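Long-range contacts in bifunctional GH43-CE protein (PDB 6MLY), which probably cleaves xylosidic linkages of arabinoxylans with its family 43 glycoside hydrolase part and carbohydrate esters with its esterase part: residues Asp725-Val730 with Gln754-Glu759; Asn716-Ile721 with Ile745-Ala750; His632-Ala637 with Asp670-Trp675. One frame throughout, in Å; residues are numbered along the deposited sequence.

Contact 1 (Asp725-Val730 with Gln754-Glu759); sequences DPKFIV and QGRLEE. With NA (sodium ion), chain H.
Phe728 and Leu757 form a parallel bridge, their CA atoms 4.9 Å apart, and the directions of the two touching backbones differ by 25°. Phe728 is gripped through both sides of its backbone: its N donates to Arg756 O at 3.0 Å, and its O accepts from Glu758 N at 2.9 Å. One residue thus bonds to both neighbours of its bridge partner, as expected of parallel strands. Past the corner that the chain turns at Glu758, Val730 N reaches Glu759 O at 3.2 Å.

Arg756 extends the pairing into the loop ahead of the strand. Bends at chi2 and chi3 fold its chain back beside the Asp725-Pro726 peptide, and NH1 donates to Asp725 O at 2.8 Å, with that oxygen tilted 26° from the guanidinium plane. Gln754 O lies in the guanidinium plane and accepts from NE, which stands above the plane of that carbonyl; the guanidinium thus ties Asp725 to the end of the preceding helix, where Gly755 closes a Schellman motif. The Lys727 side chain crosses that of Arg756 at about a right angle, Lys727 CE lying over one guanidinium face 3.7 Å from Arg756 NH2. Ile729 CG1 is 3.8 Å from Glu758 CB, while the Glu758 carboxylate makes its salt bridge with Arg787. Both carboxylate oxygens of Asp725 bind the sodium ion.

The contact closes a beta-alpha-beta crossover: strands 727-733 and 757-763 lie side by side, and the connecting helix 741-752 touches Phe728, Val730 and Leu757. Helix 775-789 packs on Lys727, Ile729 and Glu758, and strand 671-675 flanks strand 727-733.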
# COMPACT_ATOMS: atom_id res chain seq x y z
N ASP A 725 -13.34 27.63 -28.72
CA ASP A 725 -12.67 26.42 -28.25
C ASP A 725 -11.32 26.83 -27.65
O ASP A 725 -10.90 27.97 -27.81
CB ASP A 725 -12.55 25.38 -29.38
CG ASP A 725 -13.87 24.74 -29.78
OD1 ASP A 725 -14.91 25.07 -29.17
OD2 ASP A 725 -13.86 23.88 -30.68
N PRO A 726 -10.63 25.95 -26.89
CA PRO A 726 -9.34 26.31 -26.30
C PRO A 726 -8.17 26.40 -27.30
O PRO A 726 -8.31 26.01 -28.45
CB PRO A 726 -9.05 25.16 -25.31
CG PRO A 726 -10.37 24.43 -25.18
CD PRO A 726 -11.05 24.60 -26.51
N LYS A 727 -7.04 26.91 -26.82
CA LYS A 727 -5.77 26.90 -27.55
C LYS A 727 -5.20 25.48 -27.57
O LYS A 727 -5.29 24.77 -26.57
CB LYS A 727 -4.78 27.87 -26.89
CG LYS A 727 -4.53 29.16 -27.66
CD LYS A 727 -5.72 30.09 -27.74
CE LYS A 727 -5.62 31.04 -28.92
NZ LYS A 727 -4.37 31.85 -28.89
N PHE A 728 -4.60 25.09 -28.70
CA PHE A 728 -4.03 23.76 -28.89
C PHE A 728 -2.52 23.86 -29.13
O PHE A 728 -2.03 24.89 -29.58
CB PHE A 728 -4.69 23.06 -30.07
CG PHE A 728 -6.08 22.54 -29.77
CD1 PHE A 728 -7.16 23.40 -29.76
CD2 PHE A 728 -6.29 21.20 -29.49
CE1 PHE A 728 -8.43 22.92 -29.48
CE2 PHE A 728 -7.56 20.72 -29.20
CZ PHE A 728 -8.63 21.59 -29.19
N ILE A 729 -1.80 22.78 -28.84
CA ILE A 729 -0.46 22.56 -29.35
C ILE A 729 -0.40 21.13 -29.88
O ILE A 729 -0.50 20.19 -29.10
CB ILE A 729 0.62 22.82 -28.28
CG1 ILE A 729 0.76 24.32 -27.98
CG2 ILE A 729 1.95 22.20 -28.68
CD1 ILE A 729 2.03 24.69 -27.25
N VAL A 730 -0.25 20.98 -31.20
CA VAL A 730 -0.15 19.67 -31.82
C VAL A 730 1.34 19.40 -32.09
O VAL A 730 2.05 20.29 -32.54
CB VAL A 730 -0.98 19.59 -33.12
CG1 VAL A 730 -0.88 18.21 -33.75
CG2 VAL A 730 -2.43 19.97 -32.87
N GLN A 754 -9.21 29.09 -37.35
CA GLN A 754 -10.16 29.68 -36.41
C GLN A 754 -9.42 30.17 -35.15
O GLN A 754 -10.04 30.52 -34.16
CB GLN A 754 -11.28 28.67 -36.13
CG GLN A 754 -11.74 27.96 -37.40
CD GLN A 754 -13.24 27.91 -37.58
OE1 GLN A 754 -14.00 27.62 -36.66
NE2 GLN A 754 -13.67 28.19 -38.81
N GLY A 755 -8.09 30.21 -35.23
CA GLY A 755 -7.23 30.94 -34.30
C GLY A 755 -6.84 30.12 -33.08
O GLY A 755 -6.32 30.68 -32.11
N ARG A 756 -7.09 28.81 -33.14
CA ARG A 756 -7.01 27.92 -31.98
C ARG A 756 -5.58 27.39 -31.81
O ARG A 756 -5.10 27.30 -30.69
CB ARG A 756 -8.01 26.77 -32.13
CG ARG A 756 -9.46 27.21 -32.15
CD ARG A 756 -9.82 28.07 -30.95
NE ARG A 756 -9.48 29.48 -31.14
CZ ARG A 756 -9.20 30.33 -30.16
NH1 ARG A 756 -9.22 29.93 -28.90
NH2 ARG A 756 -8.91 31.59 -30.43
N LEU A 757 -4.92 27.06 -32.92
CA LEU A 757 -3.56 26.54 -32.86
C LEU A 757 -2.61 27.60 -32.29
O LEU A 757 -2.46 28.69 -32.85
CB LEU A 757 -3.12 26.12 -34.27
CG LEU A 757 -1.80 25.36 -34.33
CD1 LEU A 757 -1.96 23.97 -33.72
CD2 LEU A 757 -1.29 25.27 -35.76
N GLU A 758 -2.00 27.27 -31.15
CA GLU A 758 -0.90 28.04 -30.55
C GLU A 758 0.40 27.76 -31.33
O GLU A 758 1.15 28.68 -31.63
CB GLU A 758 -0.73 27.68 -29.07
CG GLU A 758 0.57 28.17 -28.44
CD GLU A 758 0.51 29.48 -27.68
OE1 GLU A 758 -0.59 30.07 -27.58
OE2 GLU A 758 1.57 29.92 -27.18
N GLU A 759 0.64 26.47 -31.63
CA GLU A 759 1.90 26.04 -32.21
C GLU A 759 1.77 24.61 -32.75
O GLU A 759 1.25 23.73 -32.06
CB GLU A 759 2.99 26.11 -31.15
CG GLU A 759 4.40 26.07 -31.70
CD GLU A 759 5.47 26.17 -30.62
OE1 GLU A 759 5.10 26.28 -29.42
OE2 GLU A 759 6.66 26.13 -30.97
NA NA H . -16.71 23.42 -30.47

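Contact 2 (Asn716-Ile721 with Ile745-Ala750); sequences NPITYI and IFFSEA. With NA (sodium ion), chain H.
Ile718 meets the ring of Phe747 at its edge, close to the ring plane, with CG1 3.9 Å from CD1 of the phenylalanine. Pro717 CB and Ile721 CD1 come at the ring obliquely, both near CE1, and Pro717 CB is 4.0 Å from Phe747 CE1. Phe747 holds CG anti to its backbone N (chi1 -175°), a torsion consistent with the ring leaning from the helix toward these three residues; Phe728 meets it edge-to-face. The Tyr720 ring carries Thr719 CG2 over the centre of one face, 3.8 Å above the plane, and meets Tyr646 edge-to-face.

The remaining contacts are aliphatic. Ala750 CB touches both isoleucines, 3.5 Å from Ile721 CD1 and 3.9 Å from Ile718 CG1. Ile718 CD1 reaches on to the backbone of Phe746, at 3.7 Å from its O. An alanine in place of Ile718 would probably leave the Phe747 edge and the Ala750 methyl short of a partner, opening a gap between the helix and the 3-10 turn.

No hydrogen bond crosses the contact; the polar bonds shape the turn itself. Asn716 OD1 accepts from Ile718 N at 2.8 Å, making an Asx turn. The sodium ion is coordinated by Tyr720 O, together with Thr639 O, Asp722 and Asp725.

The contact therefore seats the loop between helix 709-714 and strand 727-733 against helix 741-752. Helix 629-639 touches both partners, with Ser635 against Pro717 and Phe747, and strand 757-763 packs on the helix at Ile745 and Ser748.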
# COMPACT_ATOMS: atom_id res chain seq x y z
N ASN A 716 -14.11 12.47 -35.23
CA ASN A 716 -13.10 13.41 -35.71
C ASN A 716 -13.23 14.73 -34.96
O ASN A 716 -14.26 15.40 -35.06
CB ASN A 716 -13.24 13.62 -37.22
CG ASN A 716 -12.19 14.53 -37.82
OD1 ASN A 716 -11.55 15.31 -37.11
ND2 ASN A 716 -12.01 14.45 -39.12
N PRO A 717 -12.19 15.17 -34.20
CA PRO A 717 -12.25 16.45 -33.49
C PRO A 717 -12.47 17.69 -34.38
O PRO A 717 -13.08 18.65 -33.92
CB PRO A 717 -10.88 16.57 -32.80
CG PRO A 717 -10.33 15.16 -32.77
CD PRO A 717 -10.93 14.46 -33.97
N ILE A 718 -11.96 17.65 -35.62
CA ILE A 718 -12.06 18.78 -36.57
C ILE A 718 -13.52 19.25 -36.67
O ILE A 718 -13.79 20.45 -36.67
CB ILE A 718 -11.46 18.41 -37.95
CG1 ILE A 718 -9.93 18.37 -37.91
CG2 ILE A 718 -11.97 19.36 -39.04
CD1 ILE A 718 -9.27 17.98 -39.22
N THR A 719 -14.46 18.30 -36.74
CA THR A 719 -15.89 18.56 -36.85
C THR A 719 -16.34 19.71 -35.93
O THR A 719 -17.18 20.51 -36.33
CB THR A 719 -16.69 17.29 -36.54
OG1 THR A 719 -16.25 16.28 -37.45
CG2 THR A 719 -18.19 17.46 -36.65
N TYR A 720 -15.79 19.79 -34.72
CA TYR A 720 -16.37 20.58 -33.62
C TYR A 720 -15.55 21.84 -33.32
O TYR A 720 -15.73 22.44 -32.25
CB TYR A 720 -16.49 19.70 -32.37
CG TYR A 720 -17.14 18.35 -32.60
CD1 TYR A 720 -18.52 18.22 -32.58
CD2 TYR A 720 -16.38 17.22 -32.83
CE1 TYR A 720 -19.13 16.99 -32.81
CE2 TYR A 720 -16.98 15.98 -33.06
CZ TYR A 720 -18.36 15.87 -33.04
OH TYR A 720 -18.96 14.67 -33.26
N ILE A 721 -14.66 22.25 -34.24
CA ILE A 721 -13.77 23.41 -34.03
C ILE A 721 -14.56 24.72 -34.23
O ILE A 721 -15.29 24.88 -35.22
CB ILE A 721 -12.55 23.39 -34.97
CG1 ILE A 721 -11.70 22.13 -34.81
CG2 ILE A 721 -11.71 24.65 -34.78
CD1 ILE A 721 -10.63 21.98 -35.87
N ILE A 745 -1.27 17.56 -39.15
CA ILE A 745 -1.27 18.77 -40.01
C ILE A 745 -2.70 19.12 -40.44
O ILE A 745 -3.09 20.28 -40.38
CB ILE A 745 -0.32 18.61 -41.21
CG1 ILE A 745 1.12 18.36 -40.75
CG2 ILE A 745 -0.40 19.83 -42.12
CD1 ILE A 745 2.05 17.88 -41.84
N PHE A 746 -3.48 18.11 -40.87
CA PHE A 746 -4.92 18.27 -41.09
C PHE A 746 -5.55 19.03 -39.91
O PHE A 746 -6.33 19.95 -40.12
CB PHE A 746 -5.64 16.91 -41.21
CG PHE A 746 -5.29 16.05 -42.39
CD1 PHE A 746 -4.66 16.56 -43.52
CD2 PHE A 746 -5.64 14.70 -42.39
CE1 PHE A 746 -4.36 15.75 -44.60
CE2 PHE A 746 -5.34 13.89 -43.48
CZ PHE A 746 -4.70 14.42 -44.58
N PHE A 747 -5.21 18.61 -38.69
CA PHE A 747 -5.81 19.13 -37.47
C PHE A 747 -5.33 20.57 -37.22
O PHE A 747 -6.13 21.46 -36.97
CB PHE A 747 -5.52 18.19 -36.30
CG PHE A 747 -6.17 18.55 -34.99
CD1 PHE A 747 -7.51 18.92 -34.93
CD2 PHE A 747 -5.46 18.49 -33.80
CE1 PHE A 747 -8.10 19.24 -33.72
CE2 PHE A 747 -6.06 18.81 -32.59
CZ PHE A 747 -7.38 19.19 -32.55
N SER A 748 -4.01 20.79 -37.27
CA SER A 748 -3.44 22.11 -36.99
C SER A 748 -3.94 23.16 -37.99
O SER A 748 -4.14 24.31 -37.60
CB SER A 748 -1.93 22.06 -36.94
OG SER A 748 -1.43 20.91 -37.57
N GLU A 749 -4.15 22.78 -39.25
CA GLU A 749 -4.66 23.74 -40.26
C GLU A 749 -6.10 24.12 -39.91
O GLU A 749 -6.45 25.30 -39.91
CB GLU A 749 -4.57 23.20 -41.70
CG GLU A 749 -3.18 23.21 -42.29
CD GLU A 749 -2.44 24.54 -42.26
OE1 GLU A 749 -2.49 25.30 -43.29
OE2 GLU A 749 -1.78 24.81 -41.23
N ALA A 750 -6.93 23.12 -39.61
CA ALA A 750 -8.33 23.35 -39.29
C ALA A 750 -8.43 24.34 -38.12
O ALA A 750 -9.24 25.27 -38.15
CB ALA A 750 -9.01 22.04 -39.00
NA NA H . -16.71 23.42 -30.47

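Contact 3 (His632-Ala637 with Asp670-Trp675); sequences HLASLA and DAVVNW
Val672 makes the apolar part of this contact against Ala634 and Ser635. With CG1 anti to the backbone N (chi1 177°), the two methyls of Val672 both meet the helix backbone: CG2 lies 3.7 Å from Ala634 O, while CG1 lies 4.1 Å from Ser635 CA. Val672 CG1 also comes within 4.4 Å of Ala634 CB, a looser touch between side chains.

The polar groups come close without bonding across the contact. Ser635 OG is 3.3 Å from Asn674 ND2, but the angle is too poor for a hydrogen bond, and the same oxygen is also 3.3 Å from Asn674 CB. Ser635 OG sits beside its own backbone N (chi1 -66°) and is hydrogen-bonded instead with Gly631 O, one helical turn back. Asn674 OD1 has a weak bond from Gly677 N, and His632 NE2 bonds to Leu715 O, its CB directed away from the strand.

The backbones come close for a helix on a sheet. The helix and strand axes approach to 7.7 Å with their directions 150° apart, and the nearest CA atoms, of Ser635 and Asn674, are 6.4 Å apart. This is helix-on-sheet packing of an alpha/beta-hydrolase fold: strand 671-675 is bonded within the sheet to strands 621-627 and 727-733, and helix 629-639 begins within a GxSxG sequence consistent with a nucleophile elbow.

With small residues, Ala634 and Ser635, meeting the strand and no hydrogen bond joining the two segments, close packing carries the contact, and the buried Ser635 hydroxyl is satisfied within its own helix.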
# COMPACT_ATOMS: atom_id res chain seq x y z
N HIS A 632 -5.92 11.93 -29.52
CA HIS A 632 -7.23 11.93 -30.17
C HIS A 632 -8.33 12.32 -29.18
O HIS A 632 -9.13 13.21 -29.47
CB HIS A 632 -7.54 10.57 -30.80
CG HIS A 632 -8.97 10.40 -31.17
ND1 HIS A 632 -9.89 9.82 -30.32
CD2 HIS A 632 -9.65 10.76 -32.28
CE1 HIS A 632 -11.08 9.81 -30.89
NE2 HIS A 632 -10.96 10.39 -32.10
N LEU A 633 -8.37 11.64 -28.03
CA LEU A 633 -9.45 11.82 -27.04
C LEU A 633 -9.31 13.17 -26.33
O LEU A 633 -10.32 13.83 -26.04
CB LEU A 633 -9.42 10.65 -26.05
CG LEU A 633 -9.92 9.31 -26.60
CD1 LEU A 633 -9.57 8.17 -25.65
CD2 LEU A 633 -11.42 9.34 -26.85
N ALA A 634 -8.07 13.59 -26.07
CA ALA A 634 -7.78 14.92 -25.51
C ALA A 634 -8.23 16.01 -26.49
O ALA A 634 -8.80 17.02 -26.09
CB ALA A 634 -6.32 15.03 -25.18
N SER A 635 -7.96 15.80 -27.79
CA SER A 635 -8.32 16.76 -28.83
C SER A 635 -9.85 16.86 -28.94
O SER A 635 -10.40 17.97 -28.90
CB SER A 635 -7.70 16.39 -30.15
OG SER A 635 -6.28 16.50 -30.08
N LEU A 636 -10.51 15.71 -29.08
CA LEU A 636 -11.97 15.60 -29.23
C LEU A 636 -12.67 16.23 -28.02
O LEU A 636 -13.74 16.81 -28.15
CB LEU A 636 -12.36 14.13 -29.39
CG LEU A 636 -13.82 13.84 -29.73
CD1 LEU A 636 -14.15 14.34 -31.12
CD2 LEU A 636 -14.13 12.36 -29.62
N ALA A 637 -12.04 16.09 -26.84
CA ALA A 637 -12.46 16.76 -25.61
C ALA A 637 -12.33 18.28 -25.76
O ALA A 637 -13.22 19.02 -25.36
CB ALA A 637 -11.65 16.26 -24.44
N ASP A 670 -9.34 23.64 -20.72
CA ASP A 670 -8.91 25.01 -21.01
C ASP A 670 -7.69 25.04 -21.94
O ASP A 670 -7.33 26.10 -22.46
CB ASP A 670 -8.66 25.76 -19.71
CG ASP A 670 -9.86 25.77 -18.78
OD1 ASP A 670 -10.96 26.12 -19.24
OD2 ASP A 670 -9.68 25.40 -17.60
N ALA A 671 -7.05 23.89 -22.17
CA ALA A 671 -5.82 23.81 -22.95
C ALA A 671 -5.55 22.36 -23.35
O ALA A 671 -5.71 21.46 -22.54
CB ALA A 671 -4.68 24.38 -22.15
N VAL A 672 -5.14 22.15 -24.61
CA VAL A 672 -4.88 20.81 -25.14
C VAL A 672 -3.47 20.78 -25.74
O VAL A 672 -3.03 21.75 -26.36
CB VAL A 672 -5.93 20.40 -26.19
CG1 VAL A 672 -5.62 19.05 -26.81
CG2 VAL A 672 -7.34 20.40 -25.62
N VAL A 673 -2.77 19.67 -25.52
CA VAL A 673 -1.56 19.32 -26.26
C VAL A 673 -1.76 17.91 -26.80
O VAL A 673 -2.04 16.99 -26.03
CB VAL A 673 -0.29 19.43 -25.40
CG1 VAL A 673 0.95 19.01 -26.17
CG2 VAL A 673 -0.12 20.82 -24.82
N ASN A 674 -1.63 17.76 -28.12
CA ASN A 674 -1.93 16.51 -28.82
C ASN A 674 -0.62 15.95 -29.38
O ASN A 674 -0.05 16.52 -30.29
CB ASN A 674 -2.99 16.73 -29.89
CG ASN A 674 -3.11 15.58 -30.86
OD1 ASN A 674 -2.71 14.46 -30.56
ND2 ASN A 674 -3.66 15.85 -32.04
N TRP A 675 -0.16 14.83 -28.81
CA TRP A 675 1.05 14.17 -29.25
C TRP A 675 0.71 13.13 -30.32
O TRP A 675 0.28 12.02 -29.99
CB TRP A 675 1.79 13.54 -28.07
CG TRP A 675 2.19 14.50 -26.99
CD1 TRP A 675 1.42 14.95 -25.96
CD2 TRP A 675 3.49 15.11 -26.81
NE1 TRP A 675 2.14 15.80 -25.16
CE2 TRP A 675 3.41 15.92 -25.66
CE3 TRP A 675 4.70 15.04 -27.51
CZ2 TRP A 675 4.50 16.66 -25.20
CZ3 TRP A 675 5.77 15.77 -27.05
CH2 TRP A 675 5.67 16.57 -25.91

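In the fold
The three contacts lie within one alpha/beta-hydrolase domain, their centres 10 to 11 Å apart. Contact 3 is buried throughout, whereas contacts 1 and 2 are partly buried. Contacts 1 and 3 share the sheet: Ile729 is hydrogen-bonded through its backbone with both Val672 and Asn674. Contacts 1 and 2 share the crossover helix 741-752 and the sodium ion, with ligands from Asp725 and Tyr720. Phe747 bridges further, packing on Ser635 and Asn674 of contact 3. Strand pairing makes contact 1 rich in backbone bonds and charge; the helix-packing contacts 2 and 3 have no hydrogen bonds across them, relying on isoleucine and aromatic groups or on small residues.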